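PDB 2JJP: cytochrome P450 113A1, which hydroxylates the macrolactone ring of erythromycin D at C-12 to give erythromycin C, using a bound heme b, O2 and NADPH. Local coordinates for residues Pro286-Met291 with Gln391-Thr396. The protein carries 2 engineered substitutions. Residues are numbered along the deposited sequence; the frame is centred on the assembly and turned at random. Where two conformers were deposited one is given.
Sequences PPFPQM and QIVLGT. With KLN (1-acetyl-4-(4-{[(2S,4R)-2-(2,4-dichlorophenyl)-2-(1H-imidazol-1-ylmethyl)-1,3-dioxolan-4-yl]methoxy}phenyl)piperazine), chain C.
One backbone hydrogen bond and a run of apolar contacts join two segments beside the heme pocket of the P450 fold: a proline-rich segment, 286-291, that follows helix 274-284, and the loop 391-396 that precedes strand 400-402. They correspond to the regions usually called substrate recognition sites 5 and 6 in P450s. Leu394 N gives its hydrogen to Pro287 O at 2.8 Å, nearly straight at the hydrogen (162°). A weaker, bent CA-H...O contact (122°) from Val393 CA, 3.1 Å from the same Pro287 O, supplements it.

Around that bond, proline rings and aliphatic side chains close the interface. Leu394 is turned toward the other segment; its CB rests 3.4 Å from Pro286 O, and CD2 reaches over to Pro286 CD. Pro289 CD lies 3.4 Å from Ile392 O. On the pocket side, Phe288 and Val393 run alongside each other, with Val393 CG1 3.4 Å from Phe288 CE2. That methyl comes at the ring obliquely, while one face of the phenyl takes the azole ligand ketoconazole (KLN), whose C4 lies 3.3 Å from Phe288 CZ, off the ring centre. Pro287 and Phe288 also touch the heme.

Gln290 carries the contact on along the ligand. Its stretched chain (chi2 165°) brings the amide against piperazine carbons C21 and C22. A water probably links Gln290 OE1 to Gln391 O, while Ile392 CD1 packs on KLN C24 at 3.4 Å; both segments thus line the ligand's binding site.

Pro286 and Pro289 pack on Leu317 of helix 316-320. From helix 228-259, Val248 meets Pro287, Ile244 and Thr245 meet Phe288, and Asn252 hydrogen-bonds Leu394 O; segment 286-291 leads into strand 290-295, which pairs antiparallel with 311-315.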
loop_
_atom_site.group_PDB
_atom_site.type_symbol
_atom_site.label_atom_id
_atom_site.label_comp_id
_atom_site.label_asym_id
_atom_site.label_seq_id
_atom_site.Cartn_x
_atom_site.Cartn_y
_atom_site.Cartn_z
ATOM N N PRO A 286 -2.221 2.910 -8.353
ATOM C CA PRO A 286 -1.451 2.713 -7.153
ATOM C C PRO A 286 -2.367 2.637 -5.942
ATOM O O PRO A 286 -3.181 3.525 -5.738
ATOM C CB PRO A 286 -0.578 3.978 -7.079
ATOM C CG PRO A 286 -1.294 4.994 -7.807
ATOM C CD PRO A 286 -2.014 4.249 -8.926
ATOM N N PRO A 287 -2.254 1.570 -5.145
ATOM C CA PRO A 287 -3.047 1.411 -3.938
ATOM C C PRO A 287 -2.994 2.645 -3.089
ATOM O O PRO A 287 -4.045 3.064 -2.560
ATOM C CB PRO A 287 -2.377 0.219 -3.242
ATOM C CG PRO A 287 -1.925 -0.622 -4.395
ATOM C CD PRO A 287 -1.372 0.414 -5.365
ATOM N N PHE A 288 -1.795 3.224 -2.973
ATOM C CA PHE A 288 -1.587 4.490 -2.281
ATOM C C PHE A 288 -1.269 5.653 -3.211
ATOM O O PHE A 288 -0.110 5.839 -3.598
ATOM C CB PHE A 288 -0.509 4.350 -1.195
ATOM C CG PHE A 288 -0.843 3.300 -0.147
ATOM C CD1 PHE A 288 -0.121 2.090 -0.090
ATOM C CD2 PHE A 288 -1.858 3.510 0.750
ATOM C CE1 PHE A 288 -0.420 1.104 0.846
ATOM C CE2 PHE A 288 -2.163 2.539 1.722
ATOM C CZ PHE A 288 -1.450 1.326 1.755
ATOM N N PRO A 289 -2.284 6.471 -3.532
ATOM C CA PRO A 289 -2.087 7.542 -4.522
ATOM C C PRO A 289 -1.324 8.755 -4.009
ATOM O O PRO A 289 -0.811 9.521 -4.813
ATOM C CB PRO A 289 -3.518 7.957 -4.866
ATOM C CG PRO A 289 -4.311 7.708 -3.533
ATOM C CD PRO A 289 -3.683 6.420 -3.018
ATOM N N GLN A 290 -1.255 8.946 -2.694
ATOM C CA GLN A 290 -0.613 10.117 -2.101
ATOM C C GLN A 290 0.207 9.676 -0.932
ATOM O O GLN A 290 -0.235 8.816 -0.152
ATOM C CB GLN A 290 -1.636 11.111 -1.522
ATOM C CG GLN A 290 -2.809 11.388 -2.362
ATOM C CD GLN A 290 -3.886 12.072 -1.562
ATOM O OE1 GLN A 290 -4.889 11.455 -1.212
ATOM N NE2 GLN A 290 -3.665 13.344 -1.228
ATOM N N MET A 291 1.391 10.276 -0.805
ATOM C CA MET A 291 2.275 10.168 0.372
ATOM C C MET A 291 2.410 11.546 0.976
ATOM O O MET A 291 2.101 12.517 0.324
ATOM C CB MET A 291 3.656 9.635 -0.033
ATOM C CG MET A 291 3.661 8.191 -0.466
ATOM S SD MET A 291 4.640 8.003 -1.949
ATOM C CE MET A 291 3.683 6.688 -2.709
ATOM N N GLN A 391 -11.286 7.777 0.569
ATOM C CA GLN A 391 -10.133 8.591 0.943
ATOM C C GLN A 391 -8.726 8.042 0.788
ATOM O O GLN A 391 -7.989 8.551 -0.052
ATOM C CB GLN A 391 -10.305 9.270 2.321
ATOM C CG GLN A 391 -10.888 8.370 3.388
ATOM C CD GLN A 391 -11.162 9.083 4.709
ATOM O OE1 GLN A 391 -11.808 8.511 5.597
ATOM N NE2 GLN A 391 -10.676 10.329 4.847
ATOM N N ILE A 392 -8.277 7.084 1.588
ATOM C CA ILE A 392 -6.784 6.957 1.730
ATOM C C ILE A 392 -6.129 6.150 0.611
ATOM O O ILE A 392 -5.017 6.419 0.155
ATOM C CB ILE A 392 -6.408 6.271 3.074
ATOM C CG1 ILE A 392 -6.878 7.100 4.299
ATOM C CG2 ILE A 392 -4.879 5.860 3.120
ATOM C CD1 ILE A 392 -6.467 8.565 4.287
ATOM N N VAL A 393 -6.812 5.093 0.232
ATOM C CA VAL A 393 -6.324 4.185 -0.753
ATOM C C VAL A 393 -7.202 4.365 -1.982
ATOM O O VAL A 393 -8.359 4.827 -1.874
ATOM C CB VAL A 393 -6.399 2.727 -0.242
ATOM C CG1 VAL A 393 -5.419 2.497 0.934
ATOM C CG2 VAL A 393 -7.821 2.412 0.216
ATOM N N LEU A 394 -6.621 3.982 -3.125
ATOM C CA LEU A 394 -7.294 3.874 -4.402
ATOM C C LEU A 394 -7.714 2.411 -4.730
ATOM O O LEU A 394 -6.916 1.589 -5.191
ATOM C CB LEU A 394 -6.402 4.422 -5.521
ATOM C CG LEU A 394 -7.020 4.469 -6.915
ATOM C CD1 LEU A 394 -8.028 5.647 -7.013
ATOM C CD2 LEU A 394 -5.925 4.597 -7.926
ATOM N N GLY A 395 -8.983 2.108 -4.521
ATOM C CA GLY A 395 -9.525 0.778 -4.843
ATOM C C GLY A 395 -10.943 0.663 -4.300
ATOM O O GLY A 395 -11.568 1.671 -3.977
ATOM N N THR A 396 -11.425 -0.573 -4.175
ATOM C CA THR A 396 -12.797 -0.860 -3.802
ATOM C C THR A 396 -12.858 -1.691 -2.519
ATOM O O THR A 396 -11.969 -2.493 -2.232
ATOM C CB THR A 396 -13.555 -1.524 -4.980
ATOM O OG1 THR A 396 -12.999 -2.786 -5.282
ATOM C CG2 THR A 396 -13.454 -0.689 -6.228
HETATM N N1 KLN C . 1.773 1.110 3.576
HETATM C C1 KLN C . 2.638 0.988 2.553
HETATM N N2 KLN C . 3.263 -0.199 2.632
HETATM C C2 KLN C . 2.799 -0.833 3.726
HETATM C C3 KLN C . 1.856 -0.003 4.315
HETATM C C4 KLN C . 0.948 2.271 3.861
HETATM C C5 KLN C . 1.871 3.280 4.551
HETATM O O1 KLN C . 1.130 4.316 5.168
HETATM C C6 KLN C . 1.977 5.463 5.179
HETATM C C7 KLN C . 2.934 5.246 4.029
HETATM O O2 KLN C . 2.711 3.908 3.601
HETATM C C8 KLN C . 2.794 2.667 5.560
HETATM C C9 KLN C . 2.315 2.158 6.760
HETATM C C10 KLN C . 3.202 1.592 7.666
HETATM C C11 KLN C . 4.563 1.570 7.355
HETATM C C12 KLN C . 5.026 2.089 6.156
HETATM C C13 KLN C . 4.145 2.639 5.253
HETATM CL CL1 KLN C . 5.753 0.890 8.469
HETATM C C14 KLN C . 1.208 6.748 4.929
HETATM O O3 KLN C . 0.150 6.657 3.977
HETATM C C15 KLN C . -0.657 7.757 3.917
HETATM C C16 KLN C . -0.680 8.536 2.775
HETATM C C17 KLN C . -1.489 9.669 2.713
HETATM C C18 KLN C . -2.293 10.052 3.787
HETATM C C19 KLN C . -2.255 9.271 4.955
HETATM C C20 KLN C . -1.446 8.131 5.018
HETATM N N3 KLN C . -3.091 11.235 3.698
HETATM C C21 KLN C . -3.417 11.565 2.296
HETATM C C22 KLN C . -4.825 12.133 2.160
HETATM N N4 KLN C . -5.151 13.092 3.233
HETATM C C23 KLN C . -4.952 12.542 4.587
HETATM C C24 KLN C . -4.311 11.161 4.520
HETATM C C25 KLN C . -6.512 13.513 3.081
HETATM O O4 KLN C . -7.434 12.698 3.044
HETATM C C26 KLN C . -6.803 14.983 2.968
HETATM CL CL2 KLN C . 0.582 2.225 7.114
HETATM O O HOH W 1 -7.093 10.924 0.449
#